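Local coordinates for protein Myo-inositol 2-dehydrogenase (Thermotoga maritima, PDB 3EZY) that catalyses the NAD+-dependent oxidation of myo-inositol to scyllo-inosose, and so probably serves in myo-inositol degradation, at residues K88-E94 with D115-G121; T120-F126 with S284-E288; L133-V137 with R249-D253; P157-I163 with V200-I204; D211-V215 with V226-R231. One frame throughout, in Å; residues are numbered along the deposited sequence. Where two conformers were deposited one is given.

Contact 1. Residues K88-E94 with D115-G121; sequences KKHVFCE and DVILFTG
Phe-92 meets Phe-119 obliquely, CD1 to CD2 at 3.4 Å, the ring centroids 5.5 Å apart and the planes inclined at 33°; both chi1 are t, and Phe-92 CZ reaches on to Gly-121 CA at 3.5 Å. Strands 90-94 and 118-121 run parallel, axes 4.7 Å apart at 22°, pairing Val-91 with Leu-118, Phe-92 with Phe-119 and Cys-93 with Thr-120. Backbone hydrogen bonds run from Val-91 N to Ile-117 O, Phe-119 N to Val-91 O and Cys-93 N to Phe-119 O, each 2.9 Å, and from Gly-121 N to Cys-93 O, 2.8 Å. This is a beta-alpha-beta unit of the Rossmann fold, its strands connected by helix 101-114. Each strand is entered from a Schellman motif, at Lys-88 and Asp-115. His-90 extends the ladder, its ND1 accepting from Ile-117 N at 3.1 Å. On the other face Val-91 CG1 meets Leu-118 CD1 at 4.0 Å, under helix 77-86. Water 1 joins Glu-94 OE1 (2.5 Å) to Gly-121 O (2.7 Å), and His-17 also bonds that carboxylate.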
# COMPACT_ATOMS: atom_id res chain seq x y z
N LYS A 88 27.77 29.82 -32.42
CA LYS A 88 27.10 28.71 -33.11
C LYS A 88 27.28 27.38 -32.38
O LYS A 88 27.57 26.33 -32.99
CB LYS A 88 27.53 28.60 -34.58
CG LYS A 88 26.72 27.59 -35.43
CD LYS A 88 27.03 27.76 -36.94
CE LYS A 88 26.39 26.66 -37.83
NZ LYS A 88 27.16 25.36 -37.83
N LYS A 89 27.07 27.42 -31.05
CA LYS A 89 27.13 26.20 -30.20
C LYS A 89 25.75 25.84 -29.62
O LYS A 89 25.12 26.69 -29.00
CB LYS A 89 28.06 26.44 -28.99
CG LYS A 89 29.52 26.80 -29.37
CD LYS A 89 30.04 25.84 -30.47
CE LYS A 89 31.44 26.25 -30.95
NZ LYS A 89 32.43 26.26 -29.82
N HIS A 90 25.34 24.59 -29.75
CA HIS A 90 24.08 24.12 -29.15
C HIS A 90 24.11 24.29 -27.64
O HIS A 90 25.15 24.06 -27.03
CB HIS A 90 23.87 22.67 -29.51
CG HIS A 90 23.66 22.45 -30.97
ND1 HIS A 90 22.61 23.03 -31.66
CD2 HIS A 90 24.36 21.74 -31.88
CE1 HIS A 90 22.67 22.66 -32.93
NE2 HIS A 90 23.72 21.88 -33.09
N VAL A 91 23.01 24.72 -27.03
CA VAL A 91 23.09 25.12 -25.63
C VAL A 91 21.97 24.54 -24.75
O VAL A 91 20.77 24.59 -25.12
CB VAL A 91 23.24 26.70 -25.44
CG1 VAL A 91 22.17 27.47 -26.15
CG2 VAL A 91 23.25 27.09 -23.96
N PHE A 92 22.38 23.96 -23.62
CA PHE A 92 21.43 23.52 -22.57
C PHE A 92 21.61 24.51 -21.43
O PHE A 92 22.75 24.83 -21.06
CB PHE A 92 21.77 22.09 -22.14
CG PHE A 92 21.10 21.62 -20.86
CD1 PHE A 92 19.97 20.80 -20.90
CD2 PHE A 92 21.61 21.99 -19.61
CE1 PHE A 92 19.33 20.37 -19.69
CE2 PHE A 92 21.01 21.55 -18.42
CZ PHE A 92 19.85 20.75 -18.46
N CYS A 93 20.49 25.04 -20.91
CA CYS A 93 20.55 25.97 -19.79
C CYS A 93 19.75 25.45 -18.59
O CYS A 93 18.54 25.19 -18.70
CB CYS A 93 19.99 27.36 -20.21
SG CYS A 93 20.26 28.68 -19.02
N GLU A 94 20.41 25.37 -17.45
CA GLU A 94 19.74 24.98 -16.22
C GLU A 94 18.59 25.94 -15.92
O GLU A 94 18.61 27.13 -16.33
CB GLU A 94 20.73 24.95 -15.03
CG GLU A 94 21.26 23.53 -14.70
CD GLU A 94 20.11 22.52 -14.57
OE1 GLU A 94 20.18 21.41 -15.13
OE2 GLU A 94 19.11 22.85 -13.89
N ASP A 115 20.44 29.42 -35.40
CA ASP A 115 20.02 28.07 -35.73
C ASP A 115 20.67 27.03 -34.82
O ASP A 115 21.10 25.98 -35.33
CB ASP A 115 20.35 27.73 -37.19
CG ASP A 115 19.58 26.50 -37.68
OD1 ASP A 115 18.38 26.42 -37.35
OD2 ASP A 115 20.17 25.64 -38.38
N VAL A 116 20.77 27.29 -33.52
CA VAL A 116 21.26 26.25 -32.58
C VAL A 116 20.16 25.97 -31.57
O VAL A 116 19.33 26.85 -31.32
CB VAL A 116 22.51 26.71 -31.79
CG1 VAL A 116 23.71 26.98 -32.73
CG2 VAL A 116 22.17 27.92 -30.97
N ILE A 117 20.18 24.77 -30.99
CA ILE A 117 19.24 24.33 -29.96
C ILE A 117 19.39 25.15 -28.69
O ILE A 117 20.50 25.42 -28.24
CB ILE A 117 19.54 22.84 -29.61
CG1 ILE A 117 19.19 21.95 -30.78
CG2 ILE A 117 18.80 22.36 -28.41
CD1 ILE A 117 19.70 20.53 -30.58
N LEU A 118 18.24 25.52 -28.12
CA LEU A 118 18.14 26.02 -26.75
C LEU A 118 17.25 25.05 -25.96
O LEU A 118 16.06 24.95 -26.22
CB LEU A 118 17.56 27.45 -26.70
CG LEU A 118 17.30 28.00 -25.27
CD1 LEU A 118 18.56 27.85 -24.38
CD2 LEU A 118 16.85 29.48 -25.32
N PHE A 119 17.84 24.32 -25.04
CA PHE A 119 17.14 23.28 -24.25
C PHE A 119 17.06 23.80 -22.81
O PHE A 119 18.07 24.15 -22.23
CB PHE A 119 17.99 22.00 -24.29
CG PHE A 119 17.30 20.75 -23.72
CD1 PHE A 119 17.02 19.67 -24.56
CD2 PHE A 119 16.95 20.66 -22.38
CE1 PHE A 119 16.42 18.50 -24.08
CE2 PHE A 119 16.33 19.50 -21.88
CZ PHE A 119 16.07 18.43 -22.75
N THR A 120 15.86 23.84 -22.24
CA THR A 120 15.66 24.35 -20.91
C THR A 120 15.70 23.18 -19.94
O THR A 120 15.05 22.16 -20.18
CB THR A 120 14.28 25.03 -20.77
OG1 THR A 120 14.26 26.19 -21.60
CG2 THR A 120 14.04 25.49 -19.30
N GLY A 121 16.43 23.34 -18.84
CA GLY A 121 16.69 22.24 -17.93
C GLY A 121 15.55 21.96 -16.95
O GLY A 121 15.76 22.06 -15.73
O HOH W 1 17.86 20.41 -15.37

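Contact 2. Residues T120-F126 with S284-E288; sequences TGFNRRF and SYLEE
Where the last strand of the Rossmann sheet gives way to the C-terminal domain, the connecting chain is packed against a long helix that follows much later in sequence. Residues 120-126 leave strand 118-121 through two successive inverse gamma turns, centred on Gly-121 (phi/psi -81/61) and Phe-122 (-86/82), then enter a 3-10 segment at 123-126; residues 284-288 are regular helix within 277-298. The closest CA pairs are Phe-126 with Ser-284, 4.9 Å, and Asn-123 with Tyr-285, 5.8 Å. Asn-123 and Phe-126, three residues apart, both direct CB toward the helix. Asn-123 (chi1 p) donates from ND2 to Ser-284 OG at 3.1 Å, and the same ND2 lies over a face of the Tyr-285 ring, whose CE1 is 3.4 Å from Asn-123 CG. Ser-284 OG is also bonded to Tyr-281 O, one turn earlier. Water 2 joins Asn-123 OD1 (3.0 Å) to Tyr-285 OH (2.8 Å). Glu-288, extended with chi1 and chi2 both t, runs its carboxylate alongside the turns, OE2 lying 3.2 Å from Gly-121 C; its side chain also touches His-17 of helix 12-20. Phe-126 (chi1 m) spreads its ring over the helix backbone in a CH-pi contact: Glu-288 CA lies 3.8 Å from the ring centroid, 17° off the normal, and Glu-288 CB is 3.5 Å from Phe-126 CD2.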
# COMPACT_ATOMS: atom_id res chain seq x y z
N THR A 120 15.86 23.84 -22.24
CA THR A 120 15.66 24.35 -20.91
C THR A 120 15.70 23.18 -19.94
O THR A 120 15.05 22.16 -20.18
CB THR A 120 14.28 25.03 -20.77
OG1 THR A 120 14.26 26.19 -21.60
CG2 THR A 120 14.04 25.49 -19.30
N GLY A 121 16.43 23.34 -18.84
CA GLY A 121 16.69 22.24 -17.93
C GLY A 121 15.55 21.96 -16.95
O GLY A 121 15.76 22.06 -15.73
N PHE A 122 14.35 21.62 -17.45
CA PHE A 122 13.28 21.12 -16.56
C PHE A 122 13.43 19.61 -16.36
O PHE A 122 12.84 18.81 -17.07
CB PHE A 122 11.90 21.51 -17.09
CG PHE A 122 11.60 22.97 -16.90
CD1 PHE A 122 11.84 23.59 -15.67
CD2 PHE A 122 11.05 23.72 -17.92
CE1 PHE A 122 11.55 24.93 -15.48
CE2 PHE A 122 10.71 25.04 -17.74
CZ PHE A 122 10.99 25.67 -16.53
N ASN A 123 14.32 19.23 -15.45
CA ASN A 123 14.68 17.82 -15.29
C ASN A 123 13.54 16.91 -14.83
O ASN A 123 13.55 15.73 -15.10
CB ASN A 123 15.87 17.66 -14.31
CG ASN A 123 15.53 18.16 -12.91
OD1 ASN A 123 15.31 19.36 -12.72
ND2 ASN A 123 15.49 17.25 -11.93
N ARG A 124 12.56 17.43 -14.11
CA ARG A 124 11.51 16.54 -13.61
C ARG A 124 10.66 15.95 -14.74
O ARG A 124 9.95 14.98 -14.51
CB ARG A 124 10.60 17.22 -12.56
CG ARG A 124 11.41 17.89 -11.43
CD ARG A 124 10.55 18.40 -10.27
NE ARG A 124 11.39 19.17 -9.33
CZ ARG A 124 10.91 20.06 -8.45
NH1 ARG A 124 9.59 20.26 -8.37
NH2 ARG A 124 11.73 20.74 -7.64
N ARG A 125 10.69 16.53 -15.95
CA ARG A 125 9.97 15.84 -17.06
C ARG A 125 10.58 14.48 -17.32
O ARG A 125 9.97 13.69 -18.02
CB ARG A 125 10.04 16.57 -18.39
CG ARG A 125 9.37 17.94 -18.37
CD ARG A 125 9.17 18.42 -19.78
NE ARG A 125 8.58 19.76 -19.82
CZ ARG A 125 8.06 20.27 -20.93
NH1 ARG A 125 8.14 19.57 -22.04
NH2 ARG A 125 7.49 21.49 -20.94
N PHE A 126 11.81 14.23 -16.81
CA PHE A 126 12.50 13.00 -17.13
C PHE A 126 12.57 12.08 -15.95
O PHE A 126 13.31 11.10 -16.02
CB PHE A 126 13.92 13.29 -17.71
CG PHE A 126 13.89 14.19 -18.94
CD1 PHE A 126 13.71 13.64 -20.21
CD2 PHE A 126 13.94 15.58 -18.81
CE1 PHE A 126 13.64 14.45 -21.34
CE2 PHE A 126 13.88 16.41 -19.94
CZ PHE A 126 13.73 15.84 -21.21
N SER A 284 16.93 11.46 -13.04
CA SER A 284 16.22 12.43 -13.92
C SER A 284 17.23 13.33 -14.64
O SER A 284 17.07 13.64 -15.81
CB SER A 284 15.20 13.29 -13.14
OG SER A 284 15.84 14.23 -12.29
N TYR A 285 18.31 13.73 -13.97
CA TYR A 285 19.34 14.49 -14.69
C TYR A 285 20.05 13.66 -15.75
O TYR A 285 20.35 14.15 -16.86
CB TYR A 285 20.36 15.07 -13.70
CG TYR A 285 19.84 16.24 -12.91
CD1 TYR A 285 19.40 17.40 -13.54
CD2 TYR A 285 19.85 16.20 -11.52
CE1 TYR A 285 18.93 18.49 -12.81
CE2 TYR A 285 19.40 17.29 -10.77
CZ TYR A 285 18.96 18.43 -11.43
OH TYR A 285 18.49 19.48 -10.68
N LEU A 286 20.35 12.40 -15.43
CA LEU A 286 21.03 11.56 -16.39
C LEU A 286 20.16 11.46 -17.65
O LEU A 286 20.64 11.59 -18.77
CB LEU A 286 21.22 10.16 -15.82
CG LEU A 286 21.76 9.18 -16.86
CD1 LEU A 286 23.22 9.55 -17.28
CD2 LEU A 286 21.69 7.73 -16.34
N GLU A 287 18.87 11.19 -17.45
CA GLU A 287 17.97 10.98 -18.59
C GLU A 287 17.71 12.26 -19.40
O GLU A 287 17.54 12.22 -20.65
CB GLU A 287 16.65 10.44 -18.09
CG GLU A 287 15.65 10.12 -19.20
CD GLU A 287 15.95 8.79 -19.92
OE1 GLU A 287 16.96 8.09 -19.57
OE2 GLU A 287 15.17 8.47 -20.85
N GLU A 288 17.63 13.37 -18.69
CA GLU A 288 17.50 14.70 -19.32
C GLU A 288 18.69 14.98 -20.26
O GLU A 288 18.54 15.46 -21.39
CB GLU A 288 17.43 15.78 -18.25
CG GLU A 288 17.32 17.16 -18.85
CD GLU A 288 17.32 18.22 -17.82
OE1 GLU A 288 18.17 18.17 -16.90
OE2 GLU A 288 16.45 19.09 -17.90
O HOH W 2 17.40 21.51 -12.34

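Contact 3. Residues L133-V137 with R249-D253; sequences LKEAV and RIFAD
Ile-250 and Leu-133 bury the most surface here, 78 and 74 Å², and their meeting illustrates how a helix packs on the face of a strand outermost within its own chain. Residues 133-137 form regular helix within 128-138, and 249-252 are extended strand; the two axes run nearly antiparallel, at 166°, and approach to 9.3 Å. Leu-133 points toward the strand with chi1 t and chi2 between wells at 147°. Its CG lies 3.9 Å from Ile-250 CG2, and its CD1 passes along the backbone, 3.7 Å from both Phe-251 C and Ala-252 N, to come within 4.0 Å of Ala-252 CB. Ile-250, with chi1 and chi2 both t, sends CD1 to Ala-136 CB at 3.5 Å, while its CG2 touches Val-137 CG2 at 3.9 Å. One turn of helix thus lays Leu-133, Ala-136 and Val-137 against a single isoleucine. Ile-250 and Ala-252 face the helix, and Phe-251 between them points away. Strand 248-252 belongs to the large mixed sheet of the Gfo/Idh/MocA C-terminal domain, which an antiparallel strand of a neighbouring subunit continues across the interface. No hydrogen bond joins helix to strand: the 214 Å² are covered by apolar packing, so the fit depends on side-chain shape.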
# COMPACT_ATOMS: atom_id res chain seq x y z
N LEU A 133 3.40 8.74 -16.03
CA LEU A 133 2.07 9.30 -15.80
C LEU A 133 1.67 10.20 -16.98
O LEU A 133 0.55 10.13 -17.48
CB LEU A 133 2.04 10.10 -14.49
CG LEU A 133 0.66 10.67 -14.11
CD1 LEU A 133 0.45 10.71 -12.58
CD2 LEU A 133 0.44 12.05 -14.71
N LYS A 134 2.59 11.06 -17.43
CA LYS A 134 2.32 11.91 -18.60
C LYS A 134 1.90 11.07 -19.83
O LYS A 134 0.94 11.43 -20.52
CB LYS A 134 3.53 12.80 -18.93
CG LYS A 134 3.33 13.80 -20.10
CD LYS A 134 3.79 13.15 -21.39
CE LYS A 134 3.72 14.10 -22.60
NZ LYS A 134 2.47 14.94 -22.60
N GLU A 135 2.62 9.98 -20.09
CA GLU A 135 2.29 9.08 -21.22
C GLU A 135 0.94 8.43 -21.05
O GLU A 135 0.12 8.44 -21.98
CB GLU A 135 3.37 8.01 -21.36
CG GLU A 135 4.64 8.63 -21.97
CD GLU A 135 5.88 7.77 -21.84
OE1 GLU A 135 5.88 6.77 -21.10
OE2 GLU A 135 6.89 8.13 -22.48
N ALA A 136 0.66 7.90 -19.86
CA ALA A 136 -0.68 7.39 -19.63
C ALA A 136 -1.78 8.44 -19.88
O ALA A 136 -2.78 8.13 -20.50
CB ALA A 136 -0.85 6.73 -18.28
N VAL A 137 -1.63 9.65 -19.40
CA VAL A 137 -2.65 10.68 -19.63
C VAL A 137 -2.82 10.95 -21.13
O VAL A 137 -3.94 11.03 -21.67
CB VAL A 137 -2.26 11.99 -18.87
CG1 VAL A 137 -3.11 13.16 -19.32
CG2 VAL A 137 -2.44 11.79 -17.36
N ARG A 249 -8.64 7.92 -12.45
CA ARG A 249 -7.67 8.74 -11.76
C ARG A 249 -6.29 8.13 -11.90
O ARG A 249 -6.13 6.91 -11.94
CB ARG A 249 -8.05 8.85 -10.28
CG ARG A 249 -7.12 9.77 -9.42
CD ARG A 249 -7.42 9.54 -7.90
NE ARG A 249 -6.68 8.35 -7.46
CZ ARG A 249 -6.90 7.68 -6.33
NH1 ARG A 249 -7.88 8.06 -5.49
NH2 ARG A 249 -6.15 6.61 -6.06
N ILE A 250 -5.27 8.97 -11.95
CA ILE A 250 -3.91 8.44 -12.03
C ILE A 250 -3.01 9.21 -11.07
O ILE A 250 -3.15 10.40 -10.91
CB ILE A 250 -3.35 8.43 -13.46
CG1 ILE A 250 -2.05 7.58 -13.50
CG2 ILE A 250 -3.16 9.85 -14.01
CD1 ILE A 250 -1.68 7.10 -14.88
N PHE A 251 -2.04 8.53 -10.46
CA PHE A 251 -1.29 9.17 -9.37
C PHE A 251 0.14 8.67 -9.46
O PHE A 251 0.36 7.51 -9.81
CB PHE A 251 -2.00 8.72 -8.07
CG PHE A 251 -1.16 8.76 -6.85
CD1 PHE A 251 -0.89 9.97 -6.23
CD2 PHE A 251 -0.72 7.59 -6.29
CE1 PHE A 251 -0.16 10.03 -5.05
CE2 PHE A 251 0.03 7.62 -5.10
CZ PHE A 251 0.30 8.87 -4.48
N ALA A 252 1.13 9.54 -9.19
CA ALA A 252 2.53 9.08 -9.07
C ALA A 252 2.96 9.42 -7.63
O ALA A 252 2.85 10.58 -7.21
CB ALA A 252 3.42 9.80 -10.11
N ASP A 253 3.41 8.42 -6.87
CA ASP A 253 3.82 8.60 -5.48
C ASP A 253 5.34 8.90 -5.35
O ASP A 253 6.12 8.81 -6.32
CB ASP A 253 3.39 7.37 -4.65
CG ASP A 253 3.32 7.64 -3.12
OD1 ASP A 253 3.41 8.81 -2.67
OD2 ASP A 253 3.14 6.66 -2.36

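Contact 4. Residues P157-I163 with V200-I204; sequences PPPLDYI and VDEEI
Two short helices, 160-164 and 202-206, face each other at their first turns, and the side chains between them fit by shape with no hydrogen bond across. The bulge on one side is Ile-204 (chi1 m, chi2 t). It enters a hollow walled by Pro-157, Leu-160 and Ile-163: Ile-204 CG1 lies 3.5 Å from Ile-163 CD1 and 4.3 Å from Leu-160 CD1, and Ile-204 CD1 is 4.2 Å from Pro-157 CB. Leu-160, with chi1 at -106° and chi2 at 26°, reaches back along the other helix, CD2 against Glu-203 CB at 3.7 Å and CD1 at 4.0 Å from Asp-201 OD2. Pro-157 CG closes the far end, 4.4 Å from Val-200 CG1. The nearest CA pair is Leu-160 with Ile-204, 7.0 Å. Pro-159 occupies the N-cap position of the first helix; Asp-201 caps the second, OD1 accepting from Glu-203 N at 2.8 Å. This is plain apolar packing between two helix starts in the Gfo/Idh/MocA C-terminal domain.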
# COMPACT_ATOMS: atom_id res chain seq x y z
N PRO A 157 14.57 24.71 3.29
CA PRO A 157 14.73 25.91 2.47
C PRO A 157 16.19 26.11 2.05
O PRO A 157 17.10 25.63 2.75
CB PRO A 157 14.26 27.06 3.39
CG PRO A 157 13.76 26.40 4.70
CD PRO A 157 14.25 24.99 4.71
N PRO A 158 16.44 26.83 0.92
CA PRO A 158 17.81 27.25 0.60
C PRO A 158 18.28 28.36 1.56
O PRO A 158 17.49 28.82 2.40
CB PRO A 158 17.70 27.82 -0.81
CG PRO A 158 16.27 28.03 -1.08
CD PRO A 158 15.45 27.26 -0.08
N PRO A 159 19.56 28.77 1.47
CA PRO A 159 19.96 29.80 2.44
C PRO A 159 19.32 31.16 2.14
O PRO A 159 18.98 31.46 1.00
CB PRO A 159 21.50 29.81 2.38
CG PRO A 159 21.88 29.07 1.11
CD PRO A 159 20.70 28.17 0.74
N LEU A 160 19.11 31.96 3.17
CA LEU A 160 18.58 33.30 3.01
C LEU A 160 19.18 34.10 1.87
O LEU A 160 18.45 34.71 1.10
CB LEU A 160 18.78 34.06 4.31
CG LEU A 160 17.58 34.33 5.20
CD1 LEU A 160 16.48 33.27 5.02
CD2 LEU A 160 18.09 34.39 6.64
N ASP A 161 20.50 34.15 1.79
CA ASP A 161 21.19 34.90 0.73
C ASP A 161 20.57 34.58 -0.61
O ASP A 161 20.35 35.44 -1.45
CB ASP A 161 22.64 34.43 0.65
CG ASP A 161 23.49 34.94 1.78
OD1 ASP A 161 22.93 35.61 2.70
OD2 ASP A 161 24.73 34.68 1.73
N TYR A 162 20.38 33.30 -0.83
CA TYR A 162 19.88 32.83 -2.10
C TYR A 162 18.41 33.25 -2.24
O TYR A 162 17.97 33.69 -3.31
CB TYR A 162 20.09 31.30 -2.20
CG TYR A 162 19.40 30.69 -3.41
CD1 TYR A 162 20.07 30.61 -4.62
CD2 TYR A 162 18.07 30.28 -3.35
CE1 TYR A 162 19.44 30.09 -5.74
CE2 TYR A 162 17.43 29.73 -4.49
CZ TYR A 162 18.13 29.65 -5.66
OH TYR A 162 17.56 29.15 -6.80
N ILE A 163 17.65 33.14 -1.16
CA ILE A 163 16.22 33.44 -1.22
C ILE A 163 16.00 34.89 -1.69
O ILE A 163 15.15 35.15 -2.55
CB ILE A 163 15.50 33.14 0.11
CG1 ILE A 163 15.46 31.61 0.33
CG2 ILE A 163 14.07 33.71 0.12
CD1 ILE A 163 14.52 31.19 1.49
N VAL A 200 7.29 28.56 8.10
CA VAL A 200 8.51 27.81 8.40
C VAL A 200 9.59 28.70 9.05
O VAL A 200 10.07 28.39 10.14
CB VAL A 200 9.12 27.19 7.14
CG1 VAL A 200 10.36 26.35 7.49
CG2 VAL A 200 8.06 26.38 6.35
N ASP A 201 9.96 29.81 8.39
CA ASP A 201 11.01 30.69 8.89
C ASP A 201 10.66 32.19 8.72
O ASP A 201 10.60 32.69 7.61
CB ASP A 201 12.33 30.38 8.17
CG ASP A 201 13.48 31.35 8.54
OD1 ASP A 201 13.36 32.16 9.50
OD2 ASP A 201 14.53 31.30 7.86
N GLU A 202 10.44 32.89 9.84
CA GLU A 202 10.12 34.33 9.79
C GLU A 202 11.11 35.14 8.93
O GLU A 202 10.73 36.17 8.37
CB GLU A 202 10.03 34.90 11.21
CG GLU A 202 11.41 35.11 11.83
CD GLU A 202 11.34 35.68 13.24
OE1 GLU A 202 12.35 35.53 13.98
OE2 GLU A 202 10.28 36.26 13.61
N GLU A 203 12.35 34.68 8.79
CA GLU A 203 13.34 35.37 7.94
C GLU A 203 12.94 35.41 6.47
O GLU A 203 13.17 36.42 5.78
CB GLU A 203 14.74 34.76 8.09
CG GLU A 203 15.42 35.02 9.45
CD GLU A 203 15.61 36.53 9.77
OE1 GLU A 203 16.11 37.30 8.90
OE2 GLU A 203 15.25 36.93 10.90
N ILE A 204 12.33 34.33 5.98
CA ILE A 204 11.82 34.29 4.63
C ILE A 204 10.78 35.39 4.48
O ILE A 204 10.74 36.07 3.45
CB ILE A 204 11.29 32.86 4.29
CG1 ILE A 204 12.48 31.88 4.28
CG2 ILE A 204 10.53 32.81 2.99
CD1 ILE A 204 12.09 30.44 4.53

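Contact 5. Residues D211-V215 with V226-R231; sequences DTAVV and VIDNSR
Val-226, early in the returning strand 224-230, has its CG1 3.9 Å from Val-214 CG1 and its CA 3.3 Å from Val-215 O; Val-226 of a neighbouring subunit packs against it. Strands 212-215 and 226-230 are extended and antiparallel, their axes 4.6 Å apart at 173°. Ile-227 (chi1 m) makes a hydrogen-bonded pair with Val-215, N to O 2.8 Å in both directions. Ile-227 CB and Val-215 CB stand 4.3 Å apart on the face that helix 174-185 covers. Asp-228, in a non-hydrogen-bonded pair with Val-214 (CA-CA 4.3 Å), rests its CB 4.0 Å from Val-214 CG2; its carboxylate is bonded to Thr-151 and Arg-153, and to Arg-149 of a neighbouring subunit. Asn-229 forms the next hydrogen-bonded pair with Ala-213: Asn-229 N to Ala-213 O is 2.8 Å, and Ala-213 N to Asn-229 O is 3.0 Å. The amide of Asn-229 turns to Thr-174 and Asp-177. Ser-230 (chi1 t) is opposite Thr-212, and water 3 joins Ser-230 OG (2.4 Å) to Thr-212 OG1 (2.7 Å). Arg-231 ends the ladder, its N donating to Asp-211 O at 2.9 Å while its guanidinium pairs with Asp-172. Asp-211 and Thr-212 both face Ser-197, a classic beta bulge on the flank facing strand 189-197. The whole is a beta hairpin in the large mixed sheet of the C-terminal domain.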
# COMPACT_ATOMS: atom_id res chain seq x y z
N ASP A 211 6.93 30.91 2.39
CA ASP A 211 7.54 29.57 2.42
C ASP A 211 6.56 28.42 2.17
O ASP A 211 6.97 27.24 2.16
CB ASP A 211 8.31 29.33 3.73
CG ASP A 211 7.47 29.57 4.96
OD1 ASP A 211 6.27 29.21 4.96
OD2 ASP A 211 8.02 30.09 5.96
N THR A 212 5.28 28.76 2.05
CA THR A 212 4.17 27.79 1.89
C THR A 212 3.22 28.46 0.91
O THR A 212 2.92 29.64 1.08
CB THR A 212 3.41 27.63 3.23
OG1 THR A 212 4.34 27.31 4.27
CG2 THR A 212 2.35 26.51 3.14
N ALA A 213 2.78 27.78 -0.15
CA ALA A 213 1.89 28.44 -1.09
C ALA A 213 0.98 27.44 -1.78
O ALA A 213 1.27 26.23 -1.84
CB ALA A 213 2.68 29.19 -2.11
N VAL A 214 -0.13 27.97 -2.29
CA VAL A 214 -1.10 27.23 -3.06
C VAL A 214 -1.35 28.05 -4.34
O VAL A 214 -1.41 29.29 -4.26
CB VAL A 214 -2.42 27.07 -2.26
CG1 VAL A 214 -3.54 26.59 -3.19
CG2 VAL A 214 -2.25 26.12 -1.11
N VAL A 215 -1.48 27.39 -5.49
CA VAL A 215 -1.73 28.06 -6.76
C VAL A 215 -2.82 27.30 -7.53
O VAL A 215 -2.71 26.09 -7.75
CB VAL A 215 -0.46 28.12 -7.65
CG1 VAL A 215 -0.81 28.66 -9.03
CG2 VAL A 215 0.63 28.98 -7.01
N VAL A 226 -4.43 22.47 -9.01
CA VAL A 226 -4.02 23.07 -7.75
C VAL A 226 -2.62 22.59 -7.45
O VAL A 226 -2.34 21.37 -7.42
CB VAL A 226 -4.89 22.64 -6.54
CG1 VAL A 226 -4.36 23.37 -5.26
CG2 VAL A 226 -6.38 22.95 -6.72
N ILE A 227 -1.71 23.52 -7.29
CA ILE A 227 -0.36 23.14 -6.92
C ILE A 227 -0.23 23.61 -5.49
O ILE A 227 -0.70 24.73 -5.22
CB ILE A 227 0.67 23.94 -7.73
CG1 ILE A 227 0.58 23.59 -9.19
CG2 ILE A 227 2.10 23.70 -7.14
CD1 ILE A 227 1.38 24.54 -10.14
N ASP A 228 0.38 22.82 -4.60
CA ASP A 228 0.82 23.36 -3.30
C ASP A 228 2.30 23.10 -3.03
O ASP A 228 2.82 22.02 -3.41
CB ASP A 228 -0.09 22.88 -2.13
CG ASP A 228 0.12 21.44 -1.77
OD1 ASP A 228 0.80 21.17 -0.74
OD2 ASP A 228 -0.39 20.58 -2.53
N ASN A 229 2.98 24.06 -2.38
CA ASN A 229 4.45 24.01 -2.17
C ASN A 229 4.79 24.26 -0.70
O ASN A 229 4.13 25.06 -0.05
CB ASN A 229 5.15 25.16 -2.91
CG ASN A 229 5.15 25.00 -4.42
OD1 ASN A 229 4.77 25.93 -5.15
ND2 ASN A 229 5.54 23.83 -4.88
N SER A 230 5.83 23.60 -0.19
CA SER A 230 6.34 23.96 1.11
C SER A 230 7.82 23.92 1.01
O SER A 230 8.39 22.97 0.43
CB SER A 230 5.89 23.00 2.23
OG SER A 230 6.46 23.44 3.49
N ARG A 231 8.49 24.86 1.66
CA ARG A 231 9.94 24.83 1.67
C ARG A 231 10.54 23.86 2.72
O ARG A 231 11.76 23.72 2.79
CB ARG A 231 10.52 26.24 1.94
CG ARG A 231 10.40 27.23 0.80
CD ARG A 231 11.58 27.15 -0.06
NE ARG A 231 11.64 28.22 -1.04
CZ ARG A 231 12.25 28.07 -2.20
NH1 ARG A 231 12.82 26.88 -2.48
NH2 ARG A 231 12.31 29.06 -3.07
O HOH W 3 5.05 24.76 4.97

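In the fold
Contact 1 lies in the Rossmann domain, contacts 3 to 5 in the C-terminal domain, and contact 2 joins the link after the Rossmann sheet to a late helix. Contacts 1 and 2 share Thr-120 and Gly-121 and touch directly, Phe-119 CZ meeting Phe-126 CZ at 3.8 Å and Phe-92 CZ meeting Glu-288 OE1 at 3.5 Å. Glu-94 lies near a glycine-rich pattern of Rossmann type, consistent with a nucleotide site near contact 1. Contacts 3, 4 and 5 are nested in the long loop that contact 2 closes. Contacts 3 and 5, centres 21 Å apart, reach one mixed sheet; contact 5 meets contact 4 where Asp-211 OD2 accepts a probable hydrogen bond from Val-200 N at 2.7 Å.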